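Local coordinates for protein AncCDT-1 (Synthetic construct, PDB 5T0W) that binds the amino acid arginine between two lobes, probably as a periplasmic solute-binding protein ancestral to cyclohexadienyl dehydratase, at residues P132-A137 with R174-V179; S14-I19 with P218-W223; K34-K39 with T46-D51. One frame throughout, in Å; residues are numbered along the deposited sequence.

Contact 1 (P132-A137 with R174-V179); sequences PDVKVA and RADAMV
V136 and V179 touch through single methyl groups, CG1 of V136 meeting CG2 of V179 at 3.9 Å, with the two branched side chains set at a slant to each other. Beyond V136 on the same face of the sheet lies A177, whose methyl touches I113 and V115 of the neighbouring strand 107-115. The other face carries A137 and M178. There the CB of A137 packs against M178 CB at 4.2 Å and also meets the CB of A175, while A166 of helix 163-171 lies against both A137 and M178. The small alanine at A137 is consistent with the close approach of that helix.

Between the two faces runs the parallel backbone pairing. A137 donates its N-H to A177 O (2.9 Å), and A137 O receives the N-H of V179 at 3.2 Å, nearly in line with its carbonyl. V136 turns its own backbone groups the other way, to strand 156-160.

At the outer end D176 takes over from the regular pattern. Its CG is anti to the carbonyl carbon (chi1 -56°), which brings the carboxylate round beside its own backbone N. OD2 then accepts the N-H of K135 at 2.6 Å, almost straight at 170°, in the manner of a strand carbonyl. In return, K135 O is gripped by D176 N at 2.7 Å and, weakly, by A177 N. The K135 chain passes R174 O with its CD and leads outward; R174 itself turns to a salt bridge with E169.

Strands 135-139 and 177-181 are neighbours with 156-160 on the far side of 135-139, the 2-1-3 order of a Rossmann-like lobe in periplasmic binding proteins; Q139 and D181, farther along them, line the arginine pocket.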
# COMPACT_ATOMS: atom_id res chain seq x y z
N PRO A 132 20.70 7.88 -17.96
CA PRO A 132 20.41 9.27 -17.59
C PRO A 132 19.25 9.93 -18.36
O PRO A 132 18.72 10.95 -17.91
CB PRO A 132 21.73 10.00 -17.86
CG PRO A 132 22.73 8.95 -18.20
CD PRO A 132 21.95 7.78 -18.71
N ASP A 133 18.88 9.34 -19.49
CA ASP A 133 17.76 9.83 -20.31
C ASP A 133 16.40 9.27 -19.88
O ASP A 133 15.35 9.75 -20.32
CB ASP A 133 17.97 9.54 -21.81
CG ASP A 133 18.44 8.12 -22.08
OD1 ASP A 133 18.62 7.33 -21.16
OD2 ASP A 133 18.68 7.77 -23.24
N VAL A 134 16.42 8.28 -18.99
CA VAL A 134 15.20 7.63 -18.51
C VAL A 134 14.51 8.39 -17.36
O VAL A 134 15.13 8.73 -16.37
CB VAL A 134 15.50 6.19 -18.05
CG1 VAL A 134 14.34 5.61 -17.27
CG2 VAL A 134 15.84 5.31 -19.25
N LYS A 135 13.22 8.66 -17.54
CA LYS A 135 12.37 9.26 -16.50
C LYS A 135 11.45 8.19 -15.94
O LYS A 135 10.74 7.53 -16.69
CB LYS A 135 11.51 10.41 -17.05
CG LYS A 135 12.27 11.60 -17.62
CD LYS A 135 11.34 12.56 -18.36
CE LYS A 135 11.96 13.22 -19.59
NZ LYS A 135 12.16 14.69 -19.45
N VAL A 136 11.45 8.04 -14.63
CA VAL A 136 10.61 7.06 -13.95
C VAL A 136 9.73 7.69 -12.91
O VAL A 136 10.22 8.47 -12.11
CB VAL A 136 11.55 6.08 -13.18
CG1 VAL A 136 10.78 5.08 -12.34
CG2 VAL A 136 12.54 5.41 -14.14
N ALA A 137 8.45 7.31 -12.88
CA ALA A 137 7.46 7.89 -11.98
C ALA A 137 7.15 6.94 -10.83
O ALA A 137 7.11 5.73 -11.00
CB ALA A 137 6.17 8.21 -12.72
N ARG A 174 5.34 11.19 -20.62
CA ARG A 174 6.21 12.08 -19.85
C ARG A 174 7.17 11.30 -18.96
O ARG A 174 8.13 11.88 -18.42
CB ARG A 174 5.42 13.08 -19.02
CG ARG A 174 4.77 14.15 -19.87
CD ARG A 174 4.19 15.24 -18.98
NE ARG A 174 3.00 14.79 -18.24
CZ ARG A 174 1.78 14.63 -18.78
NH1 ARG A 174 1.55 14.82 -20.07
NH2 ARG A 174 0.77 14.26 -18.01
N ALA A 175 6.90 10.02 -18.80
CA ALA A 175 7.80 9.15 -18.10
C ALA A 175 7.89 7.89 -18.88
O ALA A 175 6.95 7.50 -19.59
CB ALA A 175 7.31 8.87 -16.69
N ASP A 176 9.04 7.24 -18.76
CA ASP A 176 9.30 6.03 -19.53
C ASP A 176 8.76 4.82 -18.81
O ASP A 176 8.44 3.85 -19.44
CB ASP A 176 10.80 5.86 -19.77
CG ASP A 176 11.39 7.06 -20.45
OD1 ASP A 176 11.15 7.23 -21.66
OD2 ASP A 176 12.01 7.88 -19.75
N ALA A 177 8.66 4.91 -17.49
CA ALA A 177 8.20 3.82 -16.68
C ALA A 177 7.66 4.32 -15.36
O ALA A 177 7.90 5.47 -14.99
CB ALA A 177 9.33 2.87 -16.43
N MET A 178 6.93 3.46 -14.66
CA MET A 178 6.61 3.67 -13.27
C MET A 178 6.87 2.38 -12.49
O MET A 178 6.77 1.29 -13.01
CB MET A 178 5.19 4.16 -13.05
CG MET A 178 4.12 3.11 -12.98
SD MET A 178 2.44 3.79 -12.64
CE MET A 178 2.55 4.21 -10.92
N VAL A 179 7.24 2.54 -11.23
CA VAL A 179 7.45 1.42 -10.36
C VAL A 179 6.37 1.50 -9.30
O VAL A 179 6.03 2.57 -8.84
CB VAL A 179 8.85 1.44 -9.71
CG1 VAL A 179 9.09 0.14 -8.96
CG2 VAL A 179 9.96 1.67 -10.74

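Contact 2 (S14-I19 with P218-W223); sequences STLDEI and PELLNW
S14 OG, lying 3.7 Å from CB of E219, is gripped by two groups. It accepts the backbone N-H of L16 at 3.3 Å, closing an ST turn, and it is hydrogen-bonded to D217 just ahead of the second helix. The hydroxyl stands anti to its own backbone N (chi1 -179°), which carries it across to that helix. T15 repeats the link, its OG1 bonded to both D217 and R214, while its CB rests against L220 CD2.

These bonds join the starts of helices 15-22 and 218-233, in the binding-protein lobe that takes in both N-terminal and C-terminal parts of the chain. The axes of residues 15-19 and 218-223 approach to 9.0 Å at 75°, and L16 fills the angle between them. Its CD1 stands 3.7 Å above the plane of the W223 indole, displaced toward its rim and 3.9 Å from CE3, and 4.0 Å from CD1 of L220, while CD2 sits beside the E219 carboxylate. An alanine here would probably open a gap between W223 and L220 and leave the indole freer to turn.

I19 CD1 reaches the same L220 CD1, 3.8 Å away, the two chains crossing at about a right angle. L60 of helix 48-60 packs on L16, I19 and W223. Toward the surface, OD1 of D17 and OE2 of E219 come within 4.1 Å, like charges whose repulsion may be eased by the nearby helix starts.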
# COMPACT_ATOMS: atom_id res chain seq x y z
N SER A 14 -4.59 3.34 26.68
CA SER A 14 -4.47 2.56 25.42
C SER A 14 -5.53 2.99 24.40
O SER A 14 -6.69 3.24 24.75
CB SER A 14 -4.63 1.05 25.70
OG SER A 14 -4.50 0.27 24.50
N THR A 15 -5.13 3.04 23.14
CA THR A 15 -6.05 3.36 22.08
C THR A 15 -7.20 2.35 22.07
O THR A 15 -8.33 2.69 21.71
CB THR A 15 -5.33 3.39 20.71
OG1 THR A 15 -4.15 4.20 20.78
CG2 THR A 15 -6.26 3.90 19.62
N LEU A 16 -6.93 1.11 22.45
CA LEU A 16 -7.97 0.10 22.50
C LEU A 16 -9.13 0.58 23.35
O LEU A 16 -10.30 0.48 22.95
CB LEU A 16 -7.42 -1.19 23.06
CG LEU A 16 -8.37 -2.39 23.03
CD1 LEU A 16 -8.57 -2.94 21.64
CD2 LEU A 16 -7.88 -3.49 23.96
N ASP A 17 -8.82 1.12 24.52
CA ASP A 17 -9.84 1.63 25.41
C ASP A 17 -10.56 2.78 24.71
O ASP A 17 -11.79 2.82 24.63
CB ASP A 17 -9.24 2.10 26.75
CG ASP A 17 -8.64 0.94 27.59
OD1 ASP A 17 -9.18 -0.19 27.59
OD2 ASP A 17 -7.62 1.20 28.28
N GLU A 18 -9.77 3.71 24.17
CA GLU A 18 -10.30 4.86 23.44
C GLU A 18 -11.25 4.43 22.33
O GLU A 18 -12.34 4.99 22.19
CB GLU A 18 -9.17 5.74 22.87
N ILE A 19 -10.84 3.41 21.56
CA ILE A 19 -11.68 2.88 20.48
C ILE A 19 -13.04 2.41 21.01
O ILE A 19 -14.09 2.88 20.56
CB ILE A 19 -11.00 1.71 19.75
CG1 ILE A 19 -9.83 2.23 18.90
CG2 ILE A 19 -11.99 0.97 18.85
CD1 ILE A 19 -8.83 1.16 18.52
N PRO A 218 0.58 -2.02 23.40
CA PRO A 218 0.61 -3.47 23.12
C PRO A 218 -0.75 -4.16 23.20
O PRO A 218 -0.94 -5.21 22.61
CB PRO A 218 1.57 -4.01 24.20
CG PRO A 218 1.45 -3.03 25.32
CD PRO A 218 1.21 -1.69 24.68
N GLU A 219 -1.69 -3.59 23.93
CA GLU A 219 -3.07 -4.14 23.99
C GLU A 219 -3.66 -4.17 22.58
O GLU A 219 -4.10 -5.22 22.11
CB GLU A 219 -3.99 -3.33 24.94
CG GLU A 219 -3.91 -3.74 26.40
CD GLU A 219 -4.70 -2.82 27.33
OE1 GLU A 219 -4.08 -2.22 28.24
OE2 GLU A 219 -5.92 -2.64 27.13
N LEU A 220 -3.59 -3.03 21.90
CA LEU A 220 -4.11 -2.91 20.53
C LEU A 220 -3.34 -3.78 19.56
O LEU A 220 -3.92 -4.49 18.75
CB LEU A 220 -4.07 -1.46 20.08
CG LEU A 220 -4.70 -1.16 18.73
CD1 LEU A 220 -6.16 -1.56 18.70
CD2 LEU A 220 -4.53 0.31 18.39
N LEU A 221 -2.02 -3.78 19.70
CA LEU A 221 -1.16 -4.62 18.84
C LEU A 221 -1.48 -6.10 18.98
O LEU A 221 -1.64 -6.81 17.99
CB LEU A 221 0.32 -4.38 19.13
CG LEU A 221 1.28 -5.14 18.21
CD1 LEU A 221 0.92 -4.93 16.75
CD2 LEU A 221 2.73 -4.74 18.46
N ASN A 222 -1.59 -6.56 20.23
CA ASN A 222 -1.94 -7.97 20.50
C ASN A 222 -3.31 -8.30 19.95
O ASN A 222 -3.52 -9.37 19.39
CB ASN A 222 -1.89 -8.24 21.99
CG ASN A 222 -0.49 -8.09 22.56
OD1 ASN A 222 0.50 -8.09 21.83
ND2 ASN A 222 -0.40 -7.95 23.88
N TRP A 223 -4.24 -7.36 20.10
CA TRP A 223 -5.60 -7.57 19.63
C TRP A 223 -5.61 -7.76 18.12
O TRP A 223 -6.12 -8.76 17.60
CB TRP A 223 -6.45 -6.36 20.00
CG TRP A 223 -7.83 -6.55 19.68
CD1 TRP A 223 -8.40 -6.59 18.44
CD2 TRP A 223 -8.89 -6.74 20.63
NE1 TRP A 223 -9.75 -6.78 18.56
CE2 TRP A 223 -10.07 -6.88 19.89
CE3 TRP A 223 -8.96 -6.80 22.03
CZ2 TRP A 223 -11.28 -7.10 20.49
CZ3 TRP A 223 -10.16 -7.00 22.62
CH2 TRP A 223 -11.31 -7.14 21.85

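Contact 3 (K34-K39 with T46-D51); sequences KPFSFK and TGFDID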
# COMPACT_ATOMS: atom_id res chain seq x y z
N LYS A 34 -5.82 0.89 -5.65
CA LYS A 34 -6.47 -0.37 -5.98
C LYS A 34 -5.42 -1.39 -6.11
O LYS A 34 -4.36 -1.09 -6.60
CB LYS A 34 -7.20 -0.29 -7.31
CG LYS A 34 -8.46 0.53 -7.27
CD LYS A 34 -8.96 1.02 -8.65
CE LYS A 34 -8.49 2.44 -9.03
NZ LYS A 34 -8.91 2.74 -10.45
N PRO A 35 -5.69 -2.61 -5.68
CA PRO A 35 -6.93 -3.10 -5.07
C PRO A 35 -6.96 -3.05 -3.51
O PRO A 35 -7.79 -3.73 -2.90
CB PRO A 35 -6.97 -4.54 -5.56
CG PRO A 35 -5.54 -4.94 -5.53
CD PRO A 35 -4.74 -3.71 -5.87
N PHE A 36 -6.12 -2.25 -2.87
CA PHE A 36 -6.06 -2.23 -1.41
C PHE A 36 -7.10 -1.32 -0.79
O PHE A 36 -7.87 -1.76 0.07
CB PHE A 36 -4.67 -1.82 -0.94
CG PHE A 36 -3.64 -2.85 -1.20
CD1 PHE A 36 -3.47 -3.89 -0.31
CD2 PHE A 36 -2.86 -2.80 -2.34
CE1 PHE A 36 -2.54 -4.88 -0.54
CE2 PHE A 36 -1.90 -3.78 -2.59
CZ PHE A 36 -1.75 -4.82 -1.67
N SER A 37 -7.17 -0.07 -1.24
CA SER A 37 -8.26 0.81 -0.84
C SER A 37 -8.55 1.87 -1.90
O SER A 37 -7.64 2.56 -2.39
CB SER A 37 -7.97 1.48 0.49
OG SER A 37 -6.82 2.27 0.37
N PHE A 38 -9.82 1.99 -2.25
CA PHE A 38 -10.23 2.91 -3.28
C PHE A 38 -11.72 3.19 -3.17
O PHE A 38 -12.41 2.77 -2.21
CB PHE A 38 -9.82 2.38 -4.66
CG PHE A 38 -10.33 1.02 -4.97
CD1 PHE A 38 -9.72 -0.09 -4.43
CD2 PHE A 38 -11.41 0.84 -5.84
CE1 PHE A 38 -10.17 -1.36 -4.74
CE2 PHE A 38 -11.87 -0.42 -6.15
CZ PHE A 38 -11.26 -1.53 -5.58
N LYS A 39 -12.17 4.03 -4.08
CA LYS A 39 -13.58 4.30 -4.24
C LYS A 39 -14.09 3.45 -5.36
O LYS A 39 -13.44 3.29 -6.38
CB LYS A 39 -13.77 5.78 -4.58
CG LYS A 39 -13.15 6.76 -3.58
CD LYS A 39 -13.35 6.36 -2.13
CE LYS A 39 -13.19 7.58 -1.21
NZ LYS A 39 -14.34 8.52 -1.30
N THR A 46 -13.73 0.69 -0.74
CA THR A 46 -13.72 -0.69 -1.15
C THR A 46 -12.28 -1.17 -1.38
O THR A 46 -11.41 -0.39 -1.70
CB THR A 46 -14.61 -0.88 -2.40
OG1 THR A 46 -14.65 -2.26 -2.75
CG2 THR A 46 -14.07 -0.08 -3.56
N GLY A 47 -12.06 -2.45 -1.20
CA GLY A 47 -10.72 -3.02 -1.33
C GLY A 47 -10.42 -4.04 -0.25
O GLY A 47 -11.18 -4.23 0.69
N PHE A 48 -9.24 -4.65 -0.38
CA PHE A 48 -8.72 -5.65 0.57
C PHE A 48 -8.55 -5.04 1.94
O PHE A 48 -9.03 -5.57 2.92
CB PHE A 48 -7.40 -6.14 0.03
CG PHE A 48 -6.81 -7.31 0.77
CD1 PHE A 48 -7.48 -8.49 0.87
CD2 PHE A 48 -5.53 -7.24 1.29
CE1 PHE A 48 -6.92 -9.57 1.52
CE2 PHE A 48 -4.95 -8.32 1.92
CZ PHE A 48 -5.65 -9.49 2.04
N ASP A 49 -7.88 -3.88 2.01
CA ASP A 49 -7.67 -3.23 3.29
C ASP A 49 -8.99 -2.80 3.92
O ASP A 49 -9.12 -2.74 5.14
CB ASP A 49 -6.77 -2.01 3.14
CG ASP A 49 -5.32 -2.35 3.07
OD1 ASP A 49 -4.93 -3.47 3.46
OD2 ASP A 49 -4.55 -1.44 2.67
N ILE A 50 -9.97 -2.47 3.08
CA ILE A 50 -11.27 -2.00 3.54
C ILE A 50 -12.01 -3.17 4.15
O ILE A 50 -12.50 -3.08 5.28
CB ILE A 50 -12.07 -1.38 2.39
CG1 ILE A 50 -11.29 -0.18 1.81
CG2 ILE A 50 -13.44 -0.95 2.85
CD1 ILE A 50 -10.87 0.86 2.83
N ASP A 51 -12.04 -4.29 3.45
CA ASP A 51 -12.71 -5.48 3.99
C ASP A 51 -12.07 -5.94 5.30
O ASP A 51 -12.74 -6.29 6.25
CB ASP A 51 -12.70 -6.62 2.98
CG ASP A 51 -13.63 -6.38 1.81
OD1 ASP A 51 -14.30 -5.33 1.76
OD2 ASP A 51 -13.65 -7.24 0.91
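T46 lays its CG2 methyl over a face of the F38 ring, 3.7 Å from the centroid, a CH-pi contact; T46 O lies over the same face, displaced toward the rim. F38 turns its ring there by taking the crowded position between backbone N and carbonyl carbon (chi1 55°), and K34 CG covers the opposite face. The same two residues, F38 and T46, form an antiparallel hydrogen-bonded pair: F38 N gives to T46 O and T46 N to F38 O, both at 2.9 Å.

After G47 the chain enters helix 48-60, and its first amides find carbonyls in the other segment. F48 N reaches P35 O (3.0 Å, 170°), and D49 N reaches F36 O at 2.9 Å. G47, at the N-cap, has a phi of 138° with an extended psi, where a CB would press on the preceding carbonyl oxygen, so glycine suits the place.

D49 sets OD2 3.6 Å from F36 CB, and that carboxylate is weakly bonded to G89 N and Y106. The F36 ring touches F48 and meets Y33, while S37 OG bonds T29. This short hairpin running into a helix is consistent with a second shell behind the arginine-pocket residues Y33 and G89 in the solute-binding fold.

In the fold
Along the chain contact 2 opens first and closes last; contact 3 and then contact 1 lie in series within its loop. Contacts 2 and 3 have centres about 24 Å apart and are joined by helix 48-60, which starts in contact 3 and brings E59 and L60 against contact 2. Contact 1 is in the other lobe, its centre about 27 Å from that of contact 3; it is about 43 Å from contact 2, which lies across the chain's centre from it. Contact 3 sits nearest the arginine, S37 being about 5 Å from it. Contact 2 brings the start of the chain against helix 218-233, in the lobe to which the chain has returned, while part of the intervening chain, including contact 1, builds the second lobe across the ligand cleft.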